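Local atomic coordinates of Pre-mRNA splicing factor PRP8 (PDB entry 6NQI), a protein that probably binds U2, U5 and U6 snRNAs and intronic pre-mRNA at the heart of the spliceosome, represented here by its RNase H-like domain. Residues V27-E32 and A118-P123; L57-C62 and M90-T95; S141-W146 and W153-R158. All coordinates share one frame; numbering follows the deposited sequence.

The three contacts show how an RNase H-like domain is assembled around a mixed central sheet. Contact 1 lies near the middle of the chain, its centre about 19 Å from that of contact 2 and about 15 Å from that of contact 3. Segment 27-32, on strand 24-32, touches both: Ile28 CD1 packs 4.0 Å from Cys62 CA in contact 2, while Trp31 packs beside Tyr143 and Ser156 in contact 3. Contacts 2 and 3 lie on opposite sides of the chain's centre, with nearest atoms about 19 Å apart. Along the chain, contact 2 is nested inside contact 1 and contact 3 follows. Cys62 carries a covalently linked beta-mercaptoethanol, probably from the crystallisation liquor.

Contact 1: residues V27-E32 and A118-P123; sequences VIWIWE and ALMALP
Trp29 on the strand meets two consecutive residues of a 3-10 turn, Leu119 and Met120, and its indole forms the centre of the contact. Leu119 lays its CB over one face of the six-membered ring, 3.8 Å from the centroid and 24° off the ring normal, a CH-pi contact shifted toward the rim. On the opposite face, the same strand supplies Val27, whose CG1 sits 3.4 Å above the indole plane. The ring is thus sandwiched between an aliphatic group from each segment, which would restrict its tilt.

Met120 takes up the edge. Its CG is anti to the backbone N (chi1 -159°), and the chain then bends at chi2 and chi3 to bring SD beside the indole, 3.9 Å from Trp29 CZ2. This is a Met-aromatic contact in which the sulfur approaches the rim of the six-membered ring rather than a face. Met120 SD also lies 4.2 Å from Val27 CG2. The backbone Met120 N comes obliquely to the ring, 3.5 Å from Trp29 CZ2. Leu122 N bonds to Leu119 O at 2.9 Å, and Leu122 is the N-cap of helix 123-130. That helix closes over the same group, as Ile125 touches Trp29 and Thr129 touches Val27 and Met120.

The indole N-H is satisfied away from the turn: Trp29 NE1 bonds to Thr18 OG1 on the adjoining strand 11-21. The contact is therefore largely apolar, CH groups and a sulfur meeting a buried ring, and shape rather than polar pairing joins the sheet to the turn that leads into helix 123-130.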
ATOM      1  N   VAL A  27      -9.786   3.152  -1.217  1.00 57.90           N
ATOM      2  CA  VAL A  27      -8.346   3.405  -1.358  1.00 56.50           C
ATOM      3  C   VAL A  27      -7.702   2.201  -2.038  1.00 54.86           C
ATOM      4  O   VAL A  27      -8.102   1.055  -1.811  1.00 53.89           O
ATOM      5  CB  VAL A  27      -7.667   3.694   0.006  1.00 55.65           C
ATOM      6  CG1 VAL A  27      -6.166   3.653  -0.113  1.00 53.43           C
ATOM      7  CG2 VAL A  27      -8.044   5.062   0.525  1.00 55.58           C
ATOM      8  N   ILE A  28      -6.708   2.462  -2.884  1.00 50.58           N
ATOM      9  CA  ILE A  28      -5.789   1.443  -3.389  1.00 46.10           C
ATOM     10  C   ILE A  28      -4.385   1.753  -2.867  1.00 44.30           C
ATOM     11  O   ILE A  28      -3.902   2.887  -2.997  1.00 43.83           O
ATOM     12  CB  ILE A  28      -5.794   1.380  -4.927  1.00 43.88           C
ATOM     13  CG1 ILE A  28      -7.164   0.946  -5.433  1.00 46.89           C
ATOM     14  CG2 ILE A  28      -4.626   0.439  -5.438  1.00 39.87           C
ATOM     15  CD1 ILE A  28      -7.282   0.934  -6.927  1.00 46.93           C
ATOM     16  N   TRP A  29      -3.747   0.763  -2.243  1.00 41.07           N
ATOM     17  CA  TRP A  29      -2.421   0.942  -1.657  1.00 41.10           C
ATOM     18  C   TRP A  29      -1.329   0.325  -2.518  1.00 38.33           C
ATOM     19  O   TRP A  29      -1.491  -0.788  -3.023  1.00 37.34           O
ATOM     20  CB  TRP A  29      -2.357   0.293  -0.280  1.00 44.96           C
ATOM     21  CG  TRP A  29      -3.559   0.507   0.540  1.00 48.47           C
ATOM     22  CD1 TRP A  29      -4.688  -0.251   0.554  1.00 48.75           C
ATOM     23  CD2 TRP A  29      -3.739   1.520   1.524  1.00 49.11           C
ATOM     24  NE1 TRP A  29      -5.576   0.247   1.471  1.00 51.18           N
ATOM     25  CE2 TRP A  29      -5.010   1.333   2.084  1.00 51.30           C
ATOM     26  CE3 TRP A  29      -2.940   2.568   1.993  1.00 47.02           C
ATOM     27  CZ2 TRP A  29      -5.510   2.160   3.077  1.00 51.68           C
ATOM     28  CZ3 TRP A  29      -3.439   3.392   2.977  1.00 47.45           C
ATOM     29  CH2 TRP A  29      -4.709   3.181   3.512  1.00 49.70           C
ATOM     30  N   ILE A  30      -0.189   1.013  -2.610  1.00 45.54           N
ATOM     31  CA  ILE A  30       1.038   0.433  -3.177  1.00 45.43           C
ATOM     32  C   ILE A  30       2.195   0.679  -2.211  1.00 47.79           C
ATOM     33  O   ILE A  30       2.640   1.822  -2.047  1.00 47.93           O
ATOM     34  CB  ILE A  30       1.384   1.007  -4.557  1.00 43.82           C
ATOM     35  CG1 ILE A  30       0.266   0.731  -5.561  1.00 41.82           C
ATOM     36  CG2 ILE A  30       2.763   0.441  -5.035  1.00 45.89           C
ATOM     37  CD1 ILE A  30       0.567   1.305  -6.896  1.00 41.26           C
ATOM     38  N   TRP A  31       2.719  -0.395  -1.623  1.00 42.63           N
ATOM     39  CA  TRP A  31       3.875  -0.349  -0.730  1.00 43.66           C
ATOM     40  C   TRP A  31       5.120  -0.697  -1.537  1.00 44.31           C
ATOM     41  O   TRP A  31       5.179  -1.754  -2.173  1.00 44.77           O
ATOM     42  CB  TRP A  31       3.682  -1.308   0.449  1.00 45.08           C
ATOM     43  CG  TRP A  31       4.906  -1.542   1.305  1.00 45.42           C
ATOM     44  CD1 TRP A  31       5.907  -0.656   1.574  1.00 44.40           C
ATOM     45  CD2 TRP A  31       5.246  -2.752   2.009  1.00 46.95           C
ATOM     46  NE1 TRP A  31       6.863  -1.242   2.389  1.00 44.65           N
ATOM     47  CE2 TRP A  31       6.473  -2.525   2.672  1.00 46.02           C
ATOM     48  CE3 TRP A  31       4.631  -4.001   2.146  1.00 49.04           C
ATOM     49  CZ2 TRP A  31       7.090  -3.497   3.454  1.00 46.85           C
ATOM     50  CZ3 TRP A  31       5.253  -4.968   2.930  1.00 50.14           C
ATOM     51  CH2 TRP A  31       6.464  -4.706   3.570  1.00 49.00           C
ATOM     52  N   GLU A  32       6.085   0.211  -1.557  1.00 48.78           N
ATOM     53  CA  GLU A  32       7.382  -0.036  -2.168  1.00 50.00           C
ATOM     54  C   GLU A  32       8.325  -0.570  -1.090  1.00 49.48           C
ATOM     55  O   GLU A  32       8.811   0.198  -0.248  1.00 49.33           O
ATOM     56  CB  GLU A  32       7.908   1.254  -2.777  1.00 51.53           C
ATOM     57  CG  GLU A  32       9.147   1.056  -3.581  1.00 52.96           C
ATOM     58  CD  GLU A  32       9.453   2.239  -4.451  1.00 53.28           C
ATOM     59  OE1 GLU A  32      10.018   3.235  -3.945  1.00 53.59           O
ATOM     60  OE2 GLU A  32       9.085   2.190  -5.638  1.00 52.43           O
ATOM     61  N   ALA A 118      -5.125  -2.764   6.049  1.00 52.46           N
ATOM     62  CA  ALA A 118      -5.335  -2.343   7.428  1.00 55.29           C
ATOM     63  C   ALA A 118      -4.849  -0.919   7.676  1.00 57.99           C
ATOM     64  O   ALA A 118      -5.252  -0.303   8.670  1.00 61.53           O
ATOM     65  CB  ALA A 118      -4.662  -3.331   8.389  1.00 55.42           C
ATOM     66  N   LEU A 119      -4.036  -0.356   6.776  1.00 48.18           N
ATOM     67  CA  LEU A 119      -3.652   1.040   6.960  1.00 51.96           C
ATOM     68  C   LEU A 119      -4.863   1.975   6.957  1.00 55.53           C
ATOM     69  O   LEU A 119      -4.764   3.115   7.437  1.00 59.97           O
ATOM     70  CB  LEU A 119      -2.665   1.468   5.879  1.00 50.13           C
ATOM     71  CG  LEU A 119      -1.313   0.832   6.083  1.00 48.69           C
ATOM     72  CD1 LEU A 119      -0.343   1.247   4.966  1.00 46.55           C
ATOM     73  CD2 LEU A 119      -0.809   1.200   7.473  1.00 53.22           C
ATOM     74  N   MET A 120      -6.011   1.499   6.463  1.00 53.51           N
ATOM     75  CA  MET A 120      -7.241   2.276   6.512  1.00 57.65           C
ATOM     76  C   MET A 120      -7.573   2.723   7.924  1.00 61.49           C
ATOM     77  O   MET A 120      -8.372   3.645   8.100  1.00 66.12           O
ATOM     78  CB  MET A 120      -8.402   1.437   5.964  1.00 56.01           C
ATOM     79  CG  MET A 120      -9.605   2.242   5.498  1.00 60.09           C
ATOM     80  SD  MET A 120      -9.110   3.308   4.151  1.00 61.40           S
ATOM     81  CE  MET A 120      -9.136   4.908   4.957  1.00 67.88           C
ATOM     82  N   ALA A 121      -6.944   2.110   8.923  1.00 56.92           N
ATOM     83  CA  ALA A 121      -7.156   2.427  10.322  1.00 59.81           C
ATOM     84  C   ALA A 121      -6.324   3.607  10.827  1.00 63.13           C
ATOM     85  O   ALA A 121      -6.621   4.121  11.910  1.00 65.41           O
ATOM     86  CB  ALA A 121      -6.844   1.181  11.153  1.00 57.14           C
ATOM     87  N   LEU A 122      -5.336   4.088  10.068  1.00 66.13           N
ATOM     88  CA  LEU A 122      -4.559   5.224  10.554  1.00 68.56           C
ATOM     89  C   LEU A 122      -5.397   6.494  10.400  1.00 71.64           C
ATOM     90  O   LEU A 122      -5.964   6.726   9.327  1.00 72.33           O
ATOM     91  CB  LEU A 122      -3.239   5.326   9.782  1.00 67.03           C
ATOM     92  CG  LEU A 122      -2.231   4.160   9.998  1.00 64.12           C
ATOM     93  CD1 LEU A 122      -0.865   4.371   9.332  1.00 63.16           C
ATOM     94  CD2 LEU A 122      -2.021   3.810  11.483  1.00 64.83           C
ATOM     95  N   PRO A 123      -5.549   7.303  11.453  1.00 69.20           N
ATOM     96  CA  PRO A 123      -6.503   8.422  11.371  1.00 72.25           C
ATOM     97  C   PRO A 123      -6.128   9.485  10.348  1.00 72.03           C
ATOM     98  O   PRO A 123      -7.025  10.096   9.750  1.00 73.46           O
ATOM     99  CB  PRO A 123      -6.527   8.973  12.809  1.00 76.57           C
ATOM    100  CG  PRO A 123      -6.036   7.847  13.660  1.00 76.05           C
ATOM    101  CD  PRO A 123      -5.007   7.159  12.810  1.00 71.40           C
TER

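Contact 2: residues L57-C62 and M90-T95; sequences LAKWKC and MDPLKT
Trp60 and Pro92 mark the nearest point of two helical segments, their CA atoms 6.0 Å apart. The axes of 57-62, in helix 54-71, and 90-95, in helix 90-97, approach to 8.5 Å and run broadly in the same direction, with a crossing angle of -38°. Pro92 occupies the first turn of the latter, where the missing backbone N-H costs no helical hydrogen bond.

Over one face of the indole, Pro92 CB stands 3.4 Å from the centroid of the Trp60 six-membered ring and only 6° off its normal, a CH-pi contact almost straight down. Lys59 uses its aliphatic chain rather than its charge: its CG, CD and CE pass across Pro92 CG at about a right angle, with Lys59 CE 3.8 Å from Pro92 CG. Its CG takes the crowded position between the backbone N and the carbonyl carbon (chi1 78°), and the chain then extends.

Thr95 comes to the edge of the indole, its CB 4.0 Å from Trp60 CH2. Thr95 OG1 turns back to donate to Asp91 O of its own helix at 3.1 Å, from above the carbonyl plane; that oxygen also accepts Thr95 N.

With an alanine in place of Trp60, Pro92 would probably lose its aromatic partner and a gap would open between the helices beside Thr95. Pro92 also touches Ala63, one turn on from Lys59, and Leu93 packs on Val66 of the same helix and on strand 81-84. This helix-helix packing at one side of the sheet thus rests on dispersion and CH-pi attraction, the threonine hydroxyl being paired in its own helix.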
ATOM      1  N   LEU A  57     -15.241  -3.735 -12.225  1.00 80.45           N
ATOM      2  CA  LEU A  57     -14.694  -2.385 -12.280  1.00 77.21           C
ATOM      3  C   LEU A  57     -13.374  -2.276 -11.516  1.00 75.88           C
ATOM      4  O   LEU A  57     -12.408  -1.683 -12.013  1.00 74.25           O
ATOM      5  CB  LEU A  57     -15.726  -1.399 -11.745  1.00 74.60           C
ATOM      6  CG  LEU A  57     -15.330   0.077 -11.726  1.00 71.15           C
ATOM      7  CD1 LEU A  57     -14.519   0.470 -12.964  1.00 71.19           C
ATOM      8  CD2 LEU A  57     -16.583   0.943 -11.615  1.00 69.48           C
ATOM      9  N   ALA A  58     -13.326  -2.837 -10.306  1.00 62.58           N
ATOM     10  CA  ALA A  58     -12.188  -2.664  -9.407  1.00 60.06           C
ATOM     11  C   ALA A  58     -10.912  -3.269  -9.982  1.00 61.34           C
ATOM     12  O   ALA A  58      -9.834  -2.668  -9.896  1.00 58.38           O
ATOM     13  CB  ALA A  58     -12.512  -3.280  -8.049  1.00 59.11           C
ATOM     14  N   LYS A  59     -11.004  -4.488 -10.524  1.00 47.25           N
ATOM     15  CA  LYS A  59      -9.812  -5.126 -11.061  1.00 47.13           C
ATOM     16  C   LYS A  59      -9.195  -4.282 -12.170  1.00 45.76           C
ATOM     17  O   LYS A  59      -7.962  -4.095 -12.210  1.00 42.92           O
ATOM     18  CB  LYS A  59     -10.144  -6.539 -11.545  1.00 50.32           C
ATOM     19  CG  LYS A  59     -10.835  -6.659 -12.885  1.00 53.32           C
ATOM     20  CD  LYS A  59     -11.309  -8.089 -13.057  1.00 53.27           C
ATOM     21  CE  LYS A  59     -11.609  -8.406 -14.497  1.00 53.83           C
ATOM     22  NZ  LYS A  59     -12.058  -9.825 -14.646  1.00 55.24           N
ATOM     23  N   TRP A  60     -10.034  -3.706 -13.040  1.00 48.76           N
ATOM     24  CA  TRP A  60      -9.501  -2.946 -14.160  1.00 47.18           C
ATOM     25  C   TRP A  60      -8.991  -1.580 -13.725  1.00 43.32           C
ATOM     26  O   TRP A  60      -7.960  -1.119 -14.231  1.00 42.19           O
ATOM     27  CB  TRP A  60     -10.547  -2.823 -15.258  1.00 48.83           C
ATOM     28  CG  TRP A  60     -10.626  -4.067 -16.078  1.00 51.60           C
ATOM     29  CD1 TRP A  60     -11.617  -5.008 -16.064  1.00 54.00           C
ATOM     30  CD2 TRP A  60      -9.635  -4.547 -16.980  1.00 51.42           C
ATOM     31  NE1 TRP A  60     -11.322  -6.028 -16.938  1.00 54.29           N
ATOM     32  CE2 TRP A  60     -10.103  -5.770 -17.507  1.00 52.53           C
ATOM     33  CE3 TRP A  60      -8.393  -4.058 -17.401  1.00 49.60           C
ATOM     34  CZ2 TRP A  60      -9.379  -6.504 -18.440  1.00 51.64           C
ATOM     35  CZ3 TRP A  60      -7.683  -4.778 -18.325  1.00 48.82           C
ATOM     36  CH2 TRP A  60      -8.174  -5.994 -18.838  1.00 51.03           C
ATOM     37  N   LYS A  61      -9.688  -0.910 -12.794  1.00 61.48           N
ATOM     38  CA  LYS A  61      -9.155   0.349 -12.268  1.00 58.35           C
ATOM     39  C   LYS A  61      -7.836   0.133 -11.533  1.00 56.47           C
ATOM     40  O   LYS A  61      -6.922   0.960 -11.631  1.00 55.12           O
ATOM     41  CB  LYS A  61     -10.162   1.064 -11.356  1.00 57.15           C
ATOM     42  CG  LYS A  61     -11.247   1.849 -12.109  1.00 57.88           C
ATOM     43  CD  LYS A  61     -11.624   3.143 -11.381  1.00 55.81           C
ATOM     44  CE  LYS A  61     -10.853   4.374 -11.880  1.00 55.07           C
ATOM     45  NZ  LYS A  61     -11.161   4.669 -13.311  1.00 55.94           N
ATOM     46  N   CYS A  62      -7.695  -0.978 -10.811  1.00 61.23           N
ATOM     47  CA  CYS A  62      -6.418  -1.232 -10.164  1.00 58.88           C
ATOM     48  C   CYS A  62      -5.309  -1.460 -11.191  1.00 59.44           C
ATOM     49  O   CYS A  62      -4.198  -0.922 -11.052  1.00 57.80           O
ATOM     50  CB  CYS A  62      -6.529  -2.426  -9.228  1.00 59.11           C
ATOM     51  SG  CYS A  62      -4.953  -2.688  -8.359  1.00 54.62           S
ATOM     52  N   MET A  90      -4.624  -9.966 -11.878  1.00 76.61           N
ATOM     53  CA  MET A  90      -3.386 -10.443 -12.484  1.00 77.99           C
ATOM     54  C   MET A  90      -3.505 -10.472 -13.999  1.00 78.97           C
ATOM     55  O   MET A  90      -2.630  -9.965 -14.712  1.00 80.46           O
ATOM     56  CB  MET A  90      -3.047 -11.829 -11.957  1.00 77.42           C
ATOM     57  CG  MET A  90      -1.822 -12.417 -12.631  1.00 79.12           C
ATOM     58  SD  MET A  90      -0.987 -13.697 -11.666  1.00 78.73           S
ATOM     59  CE  MET A  90      -0.544 -12.678 -10.284  1.00 77.48           C
ATOM     60  N   ASP A  91      -4.609 -11.025 -14.506  1.00 70.68           N
ATOM     61  CA  ASP A  91      -4.864 -10.975 -15.944  1.00 71.17           C
ATOM     62  C   ASP A  91      -5.051  -9.556 -16.461  1.00 71.95           C
ATOM     63  O   ASP A  91      -4.407  -9.205 -17.466  1.00 72.99           O
ATOM     64  CB  ASP A  91      -6.090 -11.817 -16.299  1.00 72.21           C
ATOM     65  CG  ASP A  91      -5.764 -13.280 -16.517  1.00 75.73           C
ATOM     66  OD1 ASP A  91      -4.552 -13.623 -16.596  1.00 76.15           O
ATOM     67  OD2 ASP A  91      -6.738 -14.052 -16.729  1.00 78.86           O
ATOM     68  N   PRO A  92      -5.916  -8.707 -15.871  1.00 50.98           N
ATOM     69  CA  PRO A  92      -6.061  -7.331 -16.393  1.00 51.85           C
ATOM     70  C   PRO A  92      -4.761  -6.552 -16.433  1.00 53.57           C
ATOM     71  O   PRO A  92      -4.447  -5.920 -17.452  1.00 55.07           O
ATOM     72  CB  PRO A  92      -7.083  -6.709 -15.435  1.00 51.06           C
ATOM     73  CG  PRO A  92      -7.931  -7.863 -15.003  1.00 49.75           C
ATOM     74  CD  PRO A  92      -6.960  -9.010 -14.870  1.00 49.68           C
ATOM     75  N   LEU A  93      -3.991  -6.585 -15.345  1.00 48.27           N
ATOM     76  CA  LEU A  93      -2.694  -5.916 -15.337  1.00 50.35           C
ATOM     77  C   LEU A  93      -1.815  -6.374 -16.498  1.00 51.69           C
ATOM     78  O   LEU A  93      -1.318  -5.555 -17.281  1.00 53.83           O
ATOM     79  CB  LEU A  93      -1.995  -6.167 -14.014  1.00 50.14           C
ATOM     80  CG  LEU A  93      -0.674  -5.432 -13.895  1.00 52.68           C
ATOM     81  CD1 LEU A  93      -0.879  -3.955 -14.154  1.00 54.21           C
ATOM     82  CD2 LEU A  93      -0.118  -5.666 -12.516  1.00 51.91           C
ATOM     83  N   LYS A  94      -1.607  -7.681 -16.629  1.00 68.98           N
ATOM     84  CA  LYS A  94      -0.823  -8.160 -17.761  1.00 69.95           C
ATOM     85  C   LYS A  94      -1.352  -7.587 -19.076  1.00 70.54           C
ATOM     86  O   LYS A  94      -0.567  -7.099 -19.900  1.00 71.76           O
ATOM     87  CB  LYS A  94      -0.779  -9.688 -17.759  1.00 68.52           C
ATOM     88  CG  LYS A  94       0.088 -10.220 -16.617  1.00 68.11           C
ATOM     89  CD  LYS A  94      -0.101 -11.712 -16.421  1.00 67.69           C
ATOM     90  CE  LYS A  94       0.854 -12.256 -15.382  1.00 66.66           C
ATOM     91  NZ  LYS A  94       2.207 -12.597 -15.954  1.00 70.05           N
ATOM     92  N   THR A  95      -2.686  -7.561 -19.262  1.00 59.40           N
ATOM     93  CA  THR A  95      -3.230  -7.056 -20.525  1.00 61.02           C
ATOM     94  C   THR A  95      -2.843  -5.601 -20.750  1.00 62.41           C
ATOM     95  O   THR A  95      -2.472  -5.215 -21.861  1.00 64.22           O
ATOM     96  CB  THR A  95      -4.754  -7.157 -20.567  1.00 60.79           C
ATOM     97  OG1 THR A  95      -5.160  -8.516 -20.391  1.00 62.21           O
ATOM     98  CG2 THR A  95      -5.259  -6.674 -21.925  1.00 64.10           C
TER

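Contact 3: residues S141-W146 and W153-R158; sequences SGYADW and WIASAR
Trp146 lies with one face under the side chain of Arg158, which runs over the six-membered ring and on to the five-membered ring. Arg158 CD sits 3.4 Å from the centroid of the six-membered ring, a CH-pi contact, and a bend at chi3 (-66°) then carries the guanidinium over the five-membered ring. There Arg158 CZ is 4.5 Å from the centroid, a cation-pi arrangement, although the two planes are tilted by 58° instead of stacking flat. The opposite face of the indole carries the carbonyl oxygen Tyr143 O, 3.1 Å above the plane. At the ring's edge, near its plane, Ala155 O lies 3.3 Å from Trp146 CZ3.

Ala155 is shared between two aromatic residues. Its CB packs 3.7 Å from Trp146 CE3 and also stands over a face of the Tyr143 ring, 4.1 Å from the centroid. Tyr143 OH reaches on to Ser156 CA and CB and hydrogen-bonds to Thr33 O. A type II' turn from Tyr143 to Trp146, closed by Trp146 N to Tyr143 O at 2.7 Å, is consistent with both rings facing the helix.

The arginine's charge is met from helix 201-210: NE forms a salt bridge with Glu208 and NH2 with Glu201, which probably fix the guanidinium over the indole. Trp204 of that helix meets Trp146 edge-to-face, the Trp196 ring also meets it, and Phe159 and Leu162 pack on it from helix 152-168. The loop leaving edge strand 137-141 thus packs against helices 152-168 and 201-210, with Tyr143 tied to Thr33 just beyond strand 24-32.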
ATOM      1  N   SER A 141       5.869   8.292   3.353  1.00 52.75           N
ATOM      2  CA  SER A 141       7.068   7.490   3.601  1.00 51.88           C
ATOM      3  C   SER A 141       6.731   6.480   4.688  1.00 54.98           C
ATOM      4  O   SER A 141       6.604   6.834   5.859  1.00 58.49           O
ATOM      5  CB  SER A 141       8.262   8.361   3.975  1.00 52.84           C
ATOM      6  OG  SER A 141       8.352   8.545   5.370  1.00 56.65           O
ATOM      7  N   GLY A 142       6.551   5.224   4.295  1.00 44.02           N
ATOM      8  CA  GLY A 142       6.160   4.198   5.244  1.00 47.28           C
ATOM      9  C   GLY A 142       7.237   3.735   6.204  1.00 50.04           C
ATOM     10  O   GLY A 142       6.908   3.044   7.172  1.00 52.69           O
ATOM     11  N   TYR A 143       8.495   4.126   5.993  1.00 54.71           N
ATOM     12  CA  TYR A 143       9.579   3.774   6.901  1.00 57.05           C
ATOM     13  C   TYR A 143      10.059   4.969   7.710  1.00 58.79           C
ATOM     14  O   TYR A 143      11.114   4.890   8.350  1.00 60.09           O
ATOM     15  CB  TYR A 143      10.765   3.145   6.150  1.00 53.37           C
ATOM     16  CG  TYR A 143      10.472   1.806   5.508  1.00 51.39           C
ATOM     17  CD1 TYR A 143       9.316   1.116   5.821  1.00 53.44           C
ATOM     18  CD2 TYR A 143      11.371   1.220   4.604  1.00 47.54           C
ATOM     19  CE1 TYR A 143       9.042  -0.098   5.244  1.00 51.19           C
ATOM     20  CE2 TYR A 143      11.107  -0.021   4.024  1.00 45.95           C
ATOM     21  CZ  TYR A 143       9.941  -0.667   4.353  1.00 47.72           C
ATOM     22  OH  TYR A 143       9.627  -1.875   3.800  1.00 46.51           O
ATOM     23  N   ALA A 144       9.325   6.084   7.669  1.00 69.65           N
ATOM     24  CA  ALA A 144       9.650   7.233   8.500  1.00 71.56           C
ATOM     25  C   ALA A 144      11.110   7.596   8.316  1.00 70.26           C
ATOM     26  O   ALA A 144      11.553   7.889   7.202  1.00 67.39           O
ATOM     27  CB  ALA A 144       9.365   6.934   9.976  1.00 75.39           C
ATOM     28  N   ASP A 145      11.864   7.490   9.411  1.00 68.21           N
ATOM     29  CA  ASP A 145      13.310   7.660   9.441  1.00 72.35           C
ATOM     30  C   ASP A 145      13.995   6.400   9.941  1.00 72.37           C
ATOM     31  O   ASP A 145      15.073   6.477  10.529  1.00 76.76           O
ATOM     32  CB  ASP A 145      13.689   8.831  10.343  1.00 77.80           C
ATOM     33  CG  ASP A 145      13.280   8.596  11.797  1.00 78.87           C
ATOM     34  OD1 ASP A 145      14.038   8.996  12.716  1.00 83.97           O
ATOM     35  OD2 ASP A 145      12.201   7.992  12.015  1.00 75.10           O
ATOM     36  N   TRP A 146      13.366   5.238   9.763  1.00 63.43           N
ATOM     37  CA  TRP A 146      13.953   4.020  10.313  1.00 63.99           C
ATOM     38  C   TRP A 146      15.290   3.691   9.650  1.00 66.13           C
ATOM     39  O   TRP A 146      16.247   3.298  10.331  1.00 69.76           O
ATOM     40  CB  TRP A 146      12.978   2.848  10.184  1.00 59.56           C
ATOM     41  CG  TRP A 146      11.653   3.095  10.832  1.00 59.08           C
ATOM     42  CD1 TRP A 146      11.338   4.082  11.730  1.00 60.95           C
ATOM     43  CD2 TRP A 146      10.472   2.304  10.673  1.00 60.68           C
ATOM     44  NE1 TRP A 146      10.023   3.968  12.114  1.00 63.12           N
ATOM     45  CE2 TRP A 146       9.465   2.889  11.478  1.00 63.13           C
ATOM     46  CE3 TRP A 146      10.162   1.165   9.916  1.00 58.71           C
ATOM     47  CZ2 TRP A 146       8.171   2.374  11.552  1.00 62.67           C
ATOM     48  CZ3 TRP A 146       8.873   0.653   9.983  1.00 58.27           C
ATOM     49  CH2 TRP A 146       7.891   1.261  10.800  1.00 60.15           C
ATOM     50  N   TRP A 153      16.014  -4.583   6.260  1.00 67.13           N
ATOM     51  CA  TRP A 153      15.143  -5.708   6.594  1.00 65.41           C
ATOM     52  C   TRP A 153      14.391  -5.483   7.905  1.00 65.35           C
ATOM     53  O   TRP A 153      13.246  -5.933   8.034  1.00 63.04           O
ATOM     54  CB  TRP A 153      15.928  -7.024   6.630  1.00 68.31           C
ATOM     55  CG  TRP A 153      17.059  -7.187   7.631  1.00 73.24           C
ATOM     56  CD1 TRP A 153      16.954  -7.655   8.917  1.00 75.46           C
ATOM     57  CD2 TRP A 153      18.460  -6.958   7.408  1.00 77.25           C
ATOM     58  NE1 TRP A 153      18.199  -7.716   9.505  1.00 80.50           N
ATOM     59  CE2 TRP A 153      19.137  -7.291   8.600  1.00 81.71           C
ATOM     60  CE3 TRP A 153      19.207  -6.491   6.322  1.00 78.06           C
ATOM     61  CZ2 TRP A 153      20.516  -7.167   8.731  1.00 86.87           C
ATOM     62  CZ3 TRP A 153      20.573  -6.372   6.458  1.00 83.25           C
ATOM     63  CH2 TRP A 153      21.214  -6.706   7.651  1.00 87.59           C
ATOM     64  N   ILE A 154      15.002  -4.780   8.870  1.00 64.37           N
ATOM     65  CA  ILE A 154      14.332  -4.475  10.135  1.00 64.96           C
ATOM     66  C   ILE A 154      13.184  -3.498   9.921  1.00 61.64           C
ATOM     67  O   ILE A 154      12.112  -3.650  10.513  1.00 60.57           O
ATOM     68  CB  ILE A 154      15.333  -3.946  11.176  1.00 69.68           C
ATOM     69  CG1 ILE A 154      16.227  -5.076  11.670  1.00 73.54           C
ATOM     70  CG2 ILE A 154      14.587  -3.390  12.372  1.00 70.39           C
ATOM     71  CD1 ILE A 154      15.445  -6.198  12.317  1.00 73.39           C
ATOM     72  N   ALA A 155      13.400  -2.461   9.106  1.00 69.08           N
ATOM     73  CA  ALA A 155      12.335  -1.507   8.807  1.00 69.79           C
ATOM     74  C   ALA A 155      11.177  -2.191   8.097  1.00 68.84           C
ATOM     75  O   ALA A 155      10.001  -1.973   8.432  1.00 70.22           O
ATOM     76  CB  ALA A 155      12.884  -0.378   7.938  1.00 67.57           C
ATOM     77  N   SER A 156      11.499  -3.045   7.130  1.00 62.22           N
ATOM     78  CA  SER A 156      10.482  -3.813   6.429  1.00 61.30           C
ATOM     79  C   SER A 156       9.675  -4.660   7.403  1.00 63.89           C
ATOM     80  O   SER A 156       8.437  -4.646   7.388  1.00 64.74           O
ATOM     81  CB  SER A 156      11.178  -4.695   5.383  1.00 59.20           C
ATOM     82  OG  SER A 156      10.320  -5.677   4.840  1.00 59.11           O
ATOM     83  N   ALA A 157      10.374  -5.412   8.262  1.00 49.85           N
ATOM     84  CA  ALA A 157       9.710  -6.286   9.222  1.00 52.29           C
ATOM     85  C   ALA A 157       8.861  -5.488  10.207  1.00 54.57           C
ATOM     86  O   ALA A 157       7.789  -5.939  10.622  1.00 56.57           O
ATOM     87  CB  ALA A 157      10.753  -7.134   9.951  1.00 52.74           C
ATOM     88  N   ARG A 158       9.338  -4.308  10.605  1.00 61.38           N
ATOM     89  CA  ARG A 158       8.596  -3.465  11.532  1.00 63.93           C
ATOM     90  C   ARG A 158       7.289  -3.014  10.908  1.00 63.95           C
ATOM     91  O   ARG A 158       6.222  -3.076  11.533  1.00 66.32           O
ATOM     92  CB  ARG A 158       9.438  -2.254  11.906  1.00 64.61           C
ATOM     93  CG  ARG A 158       8.841  -1.432  13.000  1.00 67.77           C
ATOM     94  CD  ARG A 158       9.765  -0.290  13.352  1.00 69.39           C
ATOM     95  NE  ARG A 158      11.026  -0.729  13.934  1.00 68.74           N
ATOM     96  CZ  ARG A 158      12.010   0.099  14.256  1.00 69.29           C
ATOM     97  NH1 ARG A 158      11.875   1.399  14.049  1.00 70.12           N
ATOM     98  NH2 ARG A 158      13.130  -0.374  14.783  1.00 68.96           N
TER